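PDB 2RBK: haloacid dehalogenase-like hydrolase from Bacteroides thetaiotaomicron, which probably acts as a magnesium-dependent phosphatase of the haloacid dehalogenase superfamily, holding a vanadate beside the metal ion in this crystal structure. Local coordinates for residues T2-F7 with E204-F209; H19-S24 with L53-D58; L37-A42 with L61-I66. All coordinates share one frame; numbering follows the deposited sequence. Where two conformers were deposited one is given.

Interaction 1: residues T2-F7 with E204-F209; sequences TKALFF and EETMSF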
ATOM      1  N   THR A   2      17.969   7.143  12.208  1.00 14.76           N
ATOM      2  CA  THR A   2      16.953   6.249  11.654  1.00 11.75           C
ATOM      3  C   THR A   2      17.196   4.791  11.993  1.00 10.92           C
ATOM      4  O   THR A   2      18.303   4.286  11.834  1.00 12.58           O
ATOM      5  CB  THR A   2      16.893   6.424  10.132  1.00 11.63           C
ATOM      6  OG1 THR A   2      16.656   7.798   9.778  1.00 13.88           O
ATOM      7  CG2 THR A   2      15.750   5.641   9.505  1.00 11.19           C
ATOM      8  N   LYS A   3      16.162   4.117  12.427  1.00 10.21           N
ATOM      9  CA  LYS A   3      16.160   2.703  12.779  1.00  9.71           C
ATOM     10  C   LYS A   3      15.216   1.892  11.902  1.00  8.90           C
ATOM     11  O   LYS A   3      15.425   0.684  11.791  1.00 10.27           O
ATOM     12  CB  LYS A   3      15.807   2.493  14.233  1.00 10.98           C
ATOM     13  CG  LYS A   3      16.865   3.029  15.192  1.00 16.11           C
ATOM     14  CD  LYS A   3      16.633   2.648  16.661  1.00 23.69           C
ATOM     15  CE  LYS A   3      17.901   2.604  17.511  1.00 30.23           C
ATOM     16  NZ  LYS A   3      17.623   2.198  18.929  1.00 29.77           N
ATOM     17  N   ALA A   4      14.193   2.481  11.328  1.00  9.17           N
ATOM     18  CA  ALA A   4      13.147   1.756  10.608  1.00  8.72           C
ATOM     19  C   ALA A   4      12.844   2.481   9.296  1.00  7.90           C
ATOM     20  O   ALA A   4      12.607   3.693   9.315  1.00  9.25           O
ATOM     21  CB  ALA A   4      11.897   1.637  11.433  1.00  9.44           C
ATOM     22  N   LEU A   5      12.869   1.741   8.214  1.00  7.90           N
ATOM     23  CA  LEU A   5      12.535   2.225   6.862  1.00  7.79           C
ATOM     24  C   LEU A   5      11.213   1.614   6.445  1.00  7.76           C
ATOM     25  O   LEU A   5      11.015   0.398   6.596  1.00  8.92           O
ATOM     26  CB  LEU A   5      13.592   1.781   5.879  1.00  8.52           C
ATOM     27  CG  LEU A   5      15.066   2.110   6.226  1.00  8.33           C
ATOM     28  CD1 LEU A   5      15.969   1.610   5.135  1.00 10.36           C
ATOM     29  CD2 LEU A   5      15.252   3.599   6.484  1.00 10.07           C
ATOM     30  N   PHE A   6      10.316   2.419   5.885  1.00  7.42           N
ATOM     31  CA  PHE A   6       9.028   1.986   5.424  1.00  7.92           C
ATOM     32  C   PHE A   6       8.879   2.306   3.942  1.00  7.37           C
ATOM     33  O   PHE A   6       8.880   3.477   3.581  1.00  8.57           O
ATOM     34  CB  PHE A   6       7.896   2.686   6.194  1.00  7.84           C
ATOM     35  CG  PHE A   6       7.932   2.312   7.654  1.00  7.82           C
ATOM     36  CD1 PHE A   6       8.639   3.027   8.609  1.00  8.26           C
ATOM     37  CD2 PHE A   6       7.235   1.172   8.079  1.00  7.81           C
ATOM     38  CE1 PHE A   6       8.671   2.626   9.919  1.00  9.53           C
ATOM     39  CE2 PHE A   6       7.272   0.762   9.401  1.00  8.49           C
ATOM     40  CZ  PHE A   6       7.977   1.513  10.319  1.00  9.05           C
ATOM     41  N   PHE A   7       8.766   1.268   3.128  1.00  7.60           N
ATOM     42  CA  PHE A   7       8.722   1.419   1.668  1.00  7.67           C
ATOM     43  C   PHE A   7       7.352   1.034   1.118  1.00  7.96           C
ATOM     44  O   PHE A   7       6.921  -0.112   1.245  1.00  8.47           O
ATOM     45  CB  PHE A   7       9.731   0.526   0.998  1.00  8.40           C
ATOM     46  CG  PHE A   7      11.160   0.868   1.292  1.00  7.94           C
ATOM     47  CD1 PHE A   7      11.876   0.215   2.263  1.00  9.06           C
ATOM     48  CD2 PHE A   7      11.806   1.894   0.588  1.00  8.74           C
ATOM     49  CE1 PHE A   7      13.201   0.529   2.523  1.00  9.29           C
ATOM     50  CE2 PHE A   7      13.121   2.209   0.868  1.00  9.09           C
ATOM     51  CZ  PHE A   7      13.825   1.529   1.828  1.00  9.23           C
ATOM     52  N   GLU A 204      10.425   9.055  16.091  1.00  9.96           N
ATOM     53  CA  GLU A 204      11.481   9.970  15.678  0.64  9.86           C
ATOM     54  C   GLU A 204      12.629   9.246  15.000  1.00  9.79           C
ATOM     55  O   GLU A 204      13.555   9.910  14.474  1.00 11.40           O
ATOM     56  CB  GLU A 204      11.926  10.765  16.931  0.64  9.98           C
ATOM     57  CG  GLU A 204      10.926  11.664  17.617  0.64 12.16           C
ATOM     58  CD  GLU A 204       9.593  11.082  18.075  0.64 14.93           C
ATOM     59  OE1 GLU A 204       9.759  10.017  18.759  0.64 14.08           O
ATOM     60  OE2 GLU A 204       8.518  11.668  17.577  0.64 14.14           O
ATOM     61  N   GLU A 205      12.616   7.918  14.931  1.00  9.23           N
ATOM     62  CA  GLU A 205      13.632   7.065  14.321  1.00  9.30           C
ATOM     63  C   GLU A 205      13.141   6.408  13.044  1.00  8.59           C
ATOM     64  O   GLU A 205      13.689   5.392  12.601  1.00  9.68           O
ATOM     65  CB  GLU A 205      14.074   6.018  15.346  1.00 10.51           C
ATOM     66  CG  GLU A 205      14.674   6.563  16.622  1.00 12.91           C
ATOM     67  CD  GLU A 205      14.836   5.538  17.752  1.00 14.41           C
ATOM     68  OE1 GLU A 205      15.839   5.677  18.499  1.00 18.62           O
ATOM     69  OE2 GLU A 205      14.006   4.574  17.978  1.00 13.99           O
ATOM     70  N   THR A 206      12.075   6.942  12.419  1.00  8.63           N
ATOM     71  CA  THR A 206      11.466   6.342  11.241  1.00  8.27           C
ATOM     72  C   THR A 206      11.718   7.158   9.977  1.00  8.15           C
ATOM     73  O   THR A 206      11.825   8.393  10.024  1.00  9.07           O
ATOM     74  CB  THR A 206       9.953   6.181  11.429  1.00  8.51           C
ATOM     75  OG1 THR A 206       9.310   7.442  11.613  1.00  8.86           O
ATOM     76  CG2 THR A 206       9.656   5.268  12.614  1.00  8.79           C
ATOM     77  N   MET A 207      11.717   6.476   8.845  1.00  7.79           N
ATOM     78  CA  MET A 207      11.802   7.092   7.533  1.00  7.91           C
ATOM     79  C   MET A 207      10.853   6.344   6.609  1.00  7.52           C
ATOM     80  O   MET A 207      10.866   5.103   6.584  1.00  8.95           O
ATOM     81  CB  MET A 207      13.229   7.011   7.000  1.00  8.33           C
ATOM     82  CG  MET A 207      13.453   7.706   5.648  1.00  9.51           C
ATOM     83  SD  MET A 207      15.168   7.667   5.107  1.00 11.26           S
ATOM     84  CE  MET A 207      15.876   8.874   6.230  1.00 12.32           C
ATOM     85  N   SER A 208      10.076   7.071   5.825  1.00  7.88           N
ATOM     86  CA  SER A 208       9.135   6.460   4.882  1.00  7.61           C
ATOM     87  C   SER A 208       9.438   6.950   3.463  1.00  7.95           C
ATOM     88  O   SER A 208      10.018   8.028   3.259  1.00  8.48           O
ATOM     89  CB  SER A 208       7.701   6.780   5.277  1.00  8.43           C
ATOM     90  OG  SER A 208       7.484   8.170   5.218  1.00  9.10           O
ATOM     91  N   PHE A 209       9.027   6.138   2.482  1.00  7.68           N
ATOM     92  CA  PHE A 209       9.266   6.339   1.076  1.00  7.72           C
ATOM     93  C   PHE A 209       7.990   6.061   0.311  1.00  7.82           C
ATOM     94  O   PHE A 209       7.428   4.972   0.473  1.00  8.13           O
ATOM     95  CB  PHE A 209      10.363   5.414   0.553  1.00  8.09           C
ATOM     96  CG  PHE A 209      11.704   5.517   1.247  1.00  8.19           C
ATOM     97  CD1 PHE A 209      11.910   4.937   2.489  1.00  8.67           C
ATOM     98  CD2 PHE A 209      12.771   6.159   0.649  1.00  8.89           C
ATOM     99  CE1 PHE A 209      13.132   4.987   3.104  1.00  9.70           C
ATOM    100  CE2 PHE A 209      14.005   6.230   1.281  1.00 10.36           C
ATOM    101  CZ  PHE A 209      14.201   5.635   2.509  1.00 10.20           C
TER
HETATM  102  O   HOH W   1      14.546   8.835  11.021  1.00 13.58           O
HETATM  103  O   HOH W   2      17.099   4.251  20.520  1.00 18.07           O
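E205 lies against K3 and F209 against F7; E205 and F209, followed by F6, bury the most surface where strands 4-7 and 206-210 run parallel as neighbours in the Rossmann-like sheet of the haloacid dehalogenase fold, their axes at 17°. The carbonyl oxygen of E205 accepts two backbone donors, K3 N at 2.8 Å and A4 N at 3.2 Å. The E205 side chain lies alongside that of K3, both pointing the same way; OE1 and K3 NZ form a long salt bridge of 3.9 Å, and a water accepts from NZ while donating to OE1. OE2 accepts a hydrogen bond from the backbone N of K202. Further along, M207 N donates to A4 O, and M207 O accepts from F6 N at 2.8 Å. F209 CG stands anti to the carbonyl carbon (chi1 -57°), beside F7; the two rings make an offset stack, centroids 4.4 Å apart and planes at 17°. Helix 250-258 packs on this face, I251 touching both rings, whereas F6 projects from the other face toward helix 188-199. F7 CE2 sits over one face of the F209 ring, 3.4 Å from F209 CD1, while F6 O, which accepts F209 N, lies in that ring's plane at its edge.

Interaction 2: residues H19-S24 with L53-D58; sequences HRIPSS and LSELQD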
ATOM      1  N   HIS A  19       8.181  -2.710 -14.377  1.00 20.17           N
ATOM      2  CA  HIS A  19       7.643  -3.739 -13.523  1.00 19.57           C
ATOM      3  C   HIS A  19       8.718  -4.501 -12.739  1.00 18.70           C
ATOM      4  O   HIS A  19       8.519  -5.629 -12.306  1.00 21.60           O
ATOM      5  CB  HIS A  19       6.706  -4.705 -14.253  1.00 23.20           C
ATOM      6  CG  HIS A  19       5.659  -3.877 -14.963  1.00 23.54           C
ATOM      7  ND1 HIS A  19       4.686  -3.142 -14.311  1.00 23.07           N
ATOM      8  CD2 HIS A  19       5.519  -3.659 -16.312  1.00 28.03           C
ATOM      9  CE1 HIS A  19       3.957  -2.526 -15.254  1.00 26.32           C
ATOM     10  NE2 HIS A  19       4.434  -2.821 -16.483  1.00 29.98           N
ATOM     11  N   ARG A  20       9.889  -3.894 -12.526  1.00 17.57           N
ATOM     12  CA  ARG A  20      10.992  -4.429 -11.816  1.00 17.14           C
ATOM     13  C   ARG A  20      11.516  -3.465 -10.748  1.00 13.50           C
ATOM     14  O   ARG A  20      11.342  -2.255 -10.847  1.00 14.18           O
ATOM     15  CB  ARG A  20      12.153  -4.798 -12.779  1.00 21.84           C
ATOM     16  CG  ARG A  20      11.697  -5.709 -13.931  1.00 26.28           C
ATOM     17  CD  ARG A  20      11.256  -7.059 -13.385  1.00 30.24           C
ATOM     18  NE  ARG A  20      12.286  -7.768 -12.578  1.00 31.77           N
ATOM     19  CZ  ARG A  20      13.145  -8.638 -13.041  1.00 35.63           C
ATOM     20  NH1 ARG A  20      13.168  -8.998 -14.330  1.00 40.10           N
ATOM     21  NH2 ARG A  20      13.995  -9.170 -12.179  1.00 46.17           N
ATOM     22  N   ILE A  21      12.216  -4.032  -9.814  1.00 13.22           N
ATOM     23  CA  ILE A  21      12.943  -3.275  -8.797  1.00 10.96           C
ATOM     24  C   ILE A  21      14.315  -2.818  -9.376  1.00 11.33           C
ATOM     25  O   ILE A  21      15.043  -3.646  -9.894  1.00 13.12           O
ATOM     26  CB  ILE A  21      13.173  -4.081  -7.536  1.00 11.23           C
ATOM     27  CG1 ILE A  21      11.828  -4.575  -6.963  1.00 12.16           C
ATOM     28  CG2 ILE A  21      13.964  -3.284  -6.517  1.00 11.40           C
ATOM     29  CD1 ILE A  21      11.966  -5.441  -5.706  1.00 15.41           C
ATOM     30  N   PRO A  22      14.644  -1.535  -9.304  1.00 10.92           N
ATOM     31  CA  PRO A  22      15.967  -1.093  -9.789  1.00 11.55           C
ATOM     32  C   PRO A  22      17.065  -1.872  -9.058  1.00 11.43           C
ATOM     33  O   PRO A  22      17.037  -2.112  -7.852  1.00 11.13           O
ATOM     34  CB  PRO A  22      15.996   0.396  -9.441  1.00 12.52           C
ATOM     35  CG  PRO A  22      14.534   0.783  -9.467  1.00 12.23           C
ATOM     36  CD  PRO A  22      13.810  -0.418  -8.900  1.00 12.26           C
ATOM     37  N   SER A  23      18.110  -2.149  -9.810  1.00 12.71           N
ATOM     38  CA  SER A  23      19.262  -2.820  -9.227  1.00 12.65           C
ATOM     39  C   SER A  23      19.859  -2.053  -8.072  1.00 10.98           C
ATOM     40  O   SER A  23      20.277  -2.652  -7.085  1.00 11.97           O
ATOM     41  CB  SER A  23      20.258  -3.074 -10.348  1.00 14.77           C
ATOM     42  OG  SER A  23      20.814  -1.936 -10.903  1.00 16.61           O
ATOM     43  N   SER A  24      19.902  -0.742  -8.169  1.00 10.50           N
ATOM     44  CA  SER A  24      20.497   0.036  -7.092  1.00  9.90           C
ATOM     45  C   SER A  24      19.634   0.032  -5.826  1.00  8.98           C
ATOM     46  O   SER A  24      20.174   0.253  -4.734  1.00  9.54           O
ATOM     47  CB  SER A  24      20.836   1.446  -7.500  1.00 10.18           C
ATOM     48  OG  SER A  24      19.647   2.157  -7.787  1.00 11.17           O
ATOM     49  N   LEU A  53       7.966  -8.873  -5.124  1.00 11.67           N
ATOM     50  CA  LEU A  53       9.023  -8.614  -4.214  1.00 11.33           C
ATOM     51  C   LEU A  53      10.004  -9.760  -4.044  1.00 12.65           C
ATOM     52  O   LEU A  53      10.833  -9.752  -3.132  1.00 12.49           O
ATOM     53  CB  LEU A  53       8.543  -8.188  -2.816  1.00 11.85           C
ATOM     54  CG  LEU A  53       7.745  -6.905  -2.757  1.00 11.50           C
ATOM     55  CD1 LEU A  53       7.421  -6.646  -1.273  1.00 11.73           C
ATOM     56  CD2 LEU A  53       8.515  -5.759  -3.370  1.00 12.57           C
ATOM     57  N   SER A  54       9.975 -10.798  -4.914  1.00 14.35           N
ATOM     58  CA  SER A  54      10.814 -11.972  -4.689  1.00 14.98           C
ATOM     59  C   SER A  54      12.285 -11.654  -4.579  1.00 14.74           C
ATOM     60  O   SER A  54      12.978 -12.304  -3.842  1.00 15.49           O
ATOM     61  CB  SER A  54      10.571 -13.041  -5.749  1.00 19.44           C
ATOM     62  OG  SER A  54      10.929 -12.608  -7.025  1.00 27.06           O
ATOM     63  N   GLU A  55      12.767 -10.661  -5.295  1.00 14.77           N
ATOM     64  CA  GLU A  55      14.185 -10.354  -5.151  1.00 15.82           C
ATOM     65  C   GLU A  55      14.590  -9.978  -3.726  1.00 15.16           C
ATOM     66  O   GLU A  55      15.647 -10.376  -3.182  1.00 20.91           O
ATOM     67  CB  GLU A  55      14.597  -9.260  -6.130  1.00 18.41           C
ATOM     68  CG  GLU A  55      14.408  -9.713  -7.563  1.00 23.91           C
ATOM     69  CD  GLU A  55      14.204  -8.566  -8.501  1.00 23.25           C
ATOM     70  OE1 GLU A  55      13.371  -7.697  -8.187  1.00 25.84           O
ATOM     71  OE2 GLU A  55      14.808  -8.516  -9.550  1.00 24.87           O
ATOM     72  N   LEU A  56      13.743  -9.224  -3.085  1.00 13.22           N
ATOM     73  CA  LEU A  56      14.002  -8.801  -1.722  1.00 11.96           C
ATOM     74  C   LEU A  56      13.734  -9.947  -0.724  1.00 11.74           C
ATOM     75  O   LEU A  56      14.471 -10.118   0.239  1.00 12.84           O
ATOM     76  CB  LEU A  56      13.180  -7.568  -1.331  1.00 12.35           C
ATOM     77  CG  LEU A  56      13.396  -6.338  -2.193  1.00 14.25           C
ATOM     78  CD1 LEU A  56      12.490  -5.215  -1.760  1.00 15.18           C
ATOM     79  CD2 LEU A  56      14.874  -5.930  -2.151  1.00 19.51           C
ATOM     80  N   GLN A  57      12.623 -10.669  -0.991  1.00 12.21           N
ATOM     81  CA  GLN A  57      12.204 -11.760  -0.143  1.00 13.08           C
ATOM     82  C   GLN A  57      13.213 -12.927  -0.153  1.00 13.79           C
ATOM     83  O   GLN A  57      13.554 -13.449   0.911  1.00 14.50           O
ATOM     84  CB  GLN A  57      10.829 -12.285  -0.532  1.00 13.36           C
ATOM     85  CG  GLN A  57       9.755 -11.207  -0.256  1.00 12.87           C
ATOM     86  CD  GLN A  57       8.442 -11.574  -0.911  1.00 13.18           C
ATOM     87  OE1 GLN A  57       8.441 -12.092  -1.997  1.00 14.25           O
ATOM     88  NE2 GLN A  57       7.358 -11.175  -0.243  1.00 14.52           N
ATOM     89  N   ASP A  58      13.700 -13.249  -1.338  1.00 13.34           N
ATOM     90  CA  ASP A  58      14.664 -14.368  -1.434  1.00 13.89           C
ATOM     91  C   ASP A  58      15.983 -13.973  -0.805  1.00 12.74           C
ATOM     92  O   ASP A  58      16.760 -14.862  -0.430  1.00 15.91           O
ATOM     93  CB  ASP A  58      14.854 -14.724  -2.892  1.00 17.60           C
ATOM     94  CG  ASP A  58      13.657 -15.344  -3.573  1.00 21.36           C
ATOM     95  OD1 ASP A  58      12.696 -15.719  -2.890  1.00 28.12           O
ATOM     96  OD2 ASP A  58      13.643 -15.466  -4.790  1.00 27.38           O
TER
HETATM   97  O   HOH W   3      15.558  -6.197 -10.560  1.00 30.24           O
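R20 and E55 meet through a salt bridge in which R20 NH2 donates to E55 OE2 at 2.8 Å, with an N-H...O angle of 152°. The carboxylate oxygen lies in the guanidinium plane, but NH2 approaches it from above the carboxylate plane; the two planes are 40° apart. The R20 chain is bent at chi2 and chi3, which place CD and NE. A water donates to the same OE2 at 2.6 Å and to I21 O at 2.7 Å, tying the acid to the backbone of H19-S24 as well. Beside this polar pair, I21 and E55 run alongside in opposing senses, with I21 CD1 3.6 Å from E55 OE1. The same methyl also touches L56 CG at 3.9 Å and L53 CD2 at 4.2 Å. The contact thus joins the segment leading into helix 23-34 to the short helix 54-58, the helical part of a beta-alpha-beta unit in the Rossmann-like core. P22 and L53 occupy the N-cap positions of these two helices. In the next shell, I26 of helix 23-34 touches both I21 and E55, L29 of that helix packs on L56, and V14 lies against I21. L53 in turn touches I9, a residue of the vanadate pocket.

Interaction 3: residues L37-A42 with L61-I66; sequences LKIFIA and LIDGYI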
ATOM      1  N   LEU A  37      19.448  -1.494   9.871  1.00  8.62           N
ATOM      2  CA  LEU A  37      18.156  -0.918   9.636  1.00  8.37           C
ATOM      3  C   LEU A  37      17.113  -2.021   9.585  1.00  8.43           C
ATOM      4  O   LEU A  37      17.363  -3.073   8.997  1.00  9.72           O
ATOM      5  CB  LEU A  37      18.074  -0.124   8.334  1.00  9.42           C
ATOM      6  CG  LEU A  37      18.653   1.266   8.284  1.00 10.47           C
ATOM      7  CD1 LEU A  37      17.836   2.205   9.218  1.00 11.36           C
ATOM      8  CD2 LEU A  37      20.139   1.329   8.584  1.00 11.39           C
ATOM      9  N   LYS A  38      15.944  -1.771  10.154  1.00  9.08           N
ATOM     10  CA  LYS A  38      14.796  -2.621   9.937  1.00  9.43           C
ATOM     11  C   LYS A  38      14.080  -2.093   8.680  1.00 10.17           C
ATOM     12  O   LYS A  38      13.879  -0.899   8.524  1.00 11.75           O
ATOM     13  CB  LYS A  38      13.867  -2.652  11.130  1.00 10.40           C
ATOM     14  CG  LYS A  38      14.512  -3.113  12.400  1.00 11.07           C
ATOM     15  CD  LYS A  38      15.302  -4.354  12.373  1.00 12.78           C
ATOM     16  CE  LYS A  38      15.698  -4.764  13.778  1.00 13.23           C
ATOM     17  NZ  LYS A  38      16.606  -5.876  13.760  1.00 15.24           N
ATOM     18  N   ILE A  39      13.703  -3.031   7.800  1.00  8.66           N
ATOM     19  CA  ILE A  39      13.153  -2.710   6.502  1.00  8.68           C
ATOM     20  C   ILE A  39      11.742  -3.268   6.388  1.00  8.35           C
ATOM     21  O   ILE A  39      11.532  -4.493   6.533  1.00  9.02           O
ATOM     22  CB  ILE A  39      14.040  -3.300   5.392  1.00  9.73           C
ATOM     23  CG1 ILE A  39      15.439  -2.667   5.423  1.00 11.68           C
ATOM     24  CG2 ILE A  39      13.349  -3.188   4.041  1.00 10.99           C
ATOM     25  CD1 ILE A  39      16.435  -3.295   4.506  1.00 13.01           C
ATOM     26  N   PHE A  40      10.774  -2.396   6.218  1.00  8.03           N
ATOM     27  CA  PHE A  40       9.370  -2.769   6.222  1.00  8.23           C
ATOM     28  C   PHE A  40       8.736  -2.358   4.928  1.00  7.68           C
ATOM     29  O   PHE A  40       9.013  -1.312   4.321  1.00  9.00           O
ATOM     30  CB  PHE A  40       8.650  -2.059   7.363  1.00  8.53           C
ATOM     31  CG  PHE A  40       9.246  -2.414   8.705  1.00  8.46           C
ATOM     32  CD1 PHE A  40      10.014  -1.513   9.414  1.00  8.53           C
ATOM     33  CD2 PHE A  40       9.055  -3.698   9.198  1.00  9.37           C
ATOM     34  CE1 PHE A  40      10.561  -1.919  10.647  1.00  8.84           C
ATOM     35  CE2 PHE A  40       9.608  -4.094  10.414  1.00  9.10           C
ATOM     36  CZ  PHE A  40      10.391  -3.199  11.121  1.00  8.89           C
ATOM     37  N   ILE A  41       7.799  -3.187   4.480  1.00  8.07           N
ATOM     38  CA  ILE A  41       6.902  -2.890   3.370  1.00  8.34           C
ATOM     39  C   ILE A  41       5.675  -2.197   3.880  1.00  8.11           C
ATOM     40  O   ILE A  41       5.166  -2.588   4.943  1.00  9.05           O
ATOM     41  CB  ILE A  41       6.554  -4.207   2.648  1.00  9.00           C
ATOM     42  CG1 ILE A  41       7.822  -4.859   2.065  1.00  9.57           C
ATOM     43  CG2 ILE A  41       5.469  -4.018   1.600  1.00 10.79           C
ATOM     44  CD1 ILE A  41       8.547  -4.002   1.065  1.00 11.42           C
ATOM     45  N   ALA A  42       5.197  -1.168   3.182  1.00  8.21           N
ATOM     46  CA  ALA A  42       3.977  -0.452   3.564  1.00  8.22           C
ATOM     47  C   ALA A  42       3.194  -0.253   2.282  1.00  8.67           C
ATOM     48  O   ALA A  42       3.457   0.682   1.521  1.00  9.28           O
ATOM     49  CB  ALA A  42       4.284   0.828   4.296  1.00  9.61           C
ATOM     50  N   LEU A  61      15.597  -9.753   3.163  1.00 10.75           N
ATOM     51  CA  LEU A  61      15.829  -8.353   3.531  1.00 11.14           C
ATOM     52  C   LEU A  61      14.643  -7.644   4.195  1.00 10.66           C
ATOM     53  O   LEU A  61      14.836  -6.549   4.704  1.00 11.88           O
ATOM     54  CB  LEU A  61      16.187  -7.524   2.264  1.00 12.21           C
ATOM     55  CG  LEU A  61      17.503  -7.974   1.626  1.00 11.53           C
ATOM     56  CD1 LEU A  61      17.716  -7.215   0.323  1.00 15.71           C
ATOM     57  CD2 LEU A  61      18.711  -7.829   2.554  1.00 17.43           C
ATOM     58  N   ILE A  62      13.457  -8.226   4.205  1.00 10.34           N
ATOM     59  CA  ILE A  62      12.268  -7.577   4.756  1.00  9.55           C
ATOM     60  C   ILE A  62      11.995  -8.104   6.152  1.00  9.58           C
ATOM     61  O   ILE A  62      11.941  -9.308   6.364  1.00 10.78           O
ATOM     62  CB  ILE A  62      11.062  -7.767   3.828  1.00 10.24           C
ATOM     63  CG1 ILE A  62      11.300  -7.092   2.467  1.00 11.66           C
ATOM     64  CG2 ILE A  62       9.780  -7.278   4.482  1.00 10.25           C
ATOM     65  CD1 ILE A  62      10.395  -7.588   1.383  1.00 14.53           C
ATOM     66  N   ASP A  63      11.822  -7.170   7.097  1.00  8.12           N
ATOM     67  CA  ASP A  63      11.587  -7.482   8.520  1.00  8.72           C
ATOM     68  C   ASP A  63      10.120  -7.498   8.901  1.00  8.96           C
ATOM     69  O   ASP A  63       9.798  -7.968  10.013  1.00 10.57           O
ATOM     70  CB  ASP A  63      12.372  -6.503   9.384  1.00  9.46           C
ATOM     71  CG  ASP A  63      13.855  -6.615   9.107  1.00  9.39           C
ATOM     72  OD1 ASP A  63      14.426  -7.740   9.255  1.00 12.21           O
ATOM     73  OD2 ASP A  63      14.475  -5.614   8.680  1.00 10.20           O
ATOM     74  N   GLY A  64       9.221  -6.988   8.088  1.00  8.55           N
ATOM     75  CA  GLY A  64       7.792  -6.993   8.408  1.00  8.61           C
ATOM     76  C   GLY A  64       7.025  -6.284   7.330  1.00  7.96           C
ATOM     77  O   GLY A  64       7.587  -5.619   6.460  1.00  8.20           O
ATOM     78  N   TYR A  65       5.687  -6.431   7.431  1.00  8.24           N
ATOM     79  CA  TYR A  65       4.771  -5.973   6.441  1.00  7.93           C
ATOM     80  C   TYR A  65       3.590  -5.206   7.029  1.00  7.97           C
ATOM     81  O   TYR A  65       2.916  -5.700   7.941  1.00  9.01           O
ATOM     82  CB  TYR A  65       4.169  -7.150   5.628  1.00  9.53           C
ATOM     83  CG  TYR A  65       5.168  -7.882   4.764  1.00  9.19           C
ATOM     84  CD1 TYR A  65       6.040  -8.818   5.298  1.00  9.84           C
ATOM     85  CD2 TYR A  65       5.228  -7.655   3.391  1.00  9.97           C
ATOM     86  CE1 TYR A  65       6.954  -9.487   4.516  1.00 10.60           C
ATOM     87  CE2 TYR A  65       6.135  -8.313   2.590  1.00 11.27           C
ATOM     88  CZ  TYR A  65       6.986  -9.235   3.165  1.00 11.43           C
ATOM     89  OH  TYR A  65       7.895  -9.883   2.357  1.00 14.52           O
ATOM     90  N   ILE A  66       3.329  -4.069   6.413  1.00  7.44           N
ATOM     91  CA  ILE A  66       2.108  -3.323   6.533  1.00  7.67           C
ATOM     92  C   ILE A  66       1.391  -3.510   5.212  1.00  7.66           C
ATOM     93  O   ILE A  66       1.900  -3.075   4.175  1.00  8.35           O
ATOM     94  CB  ILE A  66       2.415  -1.811   6.809  1.00  7.96           C
ATOM     95  CG1 ILE A  66       3.093  -1.625   8.154  1.00  8.48           C
ATOM     96  CG2 ILE A  66       1.158  -0.963   6.621  1.00  8.88           C
ATOM     97  CD1 ILE A  66       3.895  -0.331   8.172  1.00  9.27           C
TER
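D63 OD2 accepts the backbone N-H of I39 at 2.8 Å, using its anti lone pair, while D63 N donates to I39 O, also at 2.8 Å. The angles at hydrogen, 164° and 166°, show two nearly straight bonds, so one aspartate grips both polar backbone atoms of I39. D63 CG is anti to the carbonyl carbon (chi1 -61°), from where the carboxylate reaches I39 N. The K38 side chain crosses that of D63 at about a right angle; its NZ remains 5.3 Å from D63 OD1, opposite charges not in contact, whose attraction is probably modest. An alanine in place of D63 would probably leave the I39 N-H without its acceptor while the backbone bond to I39 O could persist. Parallel bonds follow: G64 O accepts from I41 N at 3.1 Å, and I66 N donates to I41 O at 2.8 Å. I41 sets CG1 against I62 CD1 at 3.8 Å and CB against Y65 CD2 at the same distance. I66 CD1 meets A42 CB at 4.1 Å. Strands 38-42 and 64-67, with helix 54-58 between them in sequence, form a beta-alpha-beta unit. I62 packs on L56 and Q57 of that helix, and Y65 OH bonds to Q57 NE2. I39 touches L29 of helix 23-34, while strand 4-7 flanks the far edge of strand 38-42 through backbone bonds.

In the fold
Interactions 1 and 3 lie in one sheet, their centres about 10 Å apart, with strands 4-7 and 38-42 adjacent: F7 O lies 2.8 Å from A42 N, and L5 O is equally far from F40 N, both probable hydrogen bonds. Both are largely buried and rest on backbone ladders, but interaction 1 adds an aromatic stack and a solvent-bridged charge pair, interaction 3 an aspartate bonded to a backbone N and aliphatic packing. Interaction 2, smaller but also mostly buried, joins a helix to a helix-leading loop, with R20 exposed at its rim. It meets interaction 3 where L53 CD1 packs on I41 CD1 at 3.7 Å, but does not touch interaction 1.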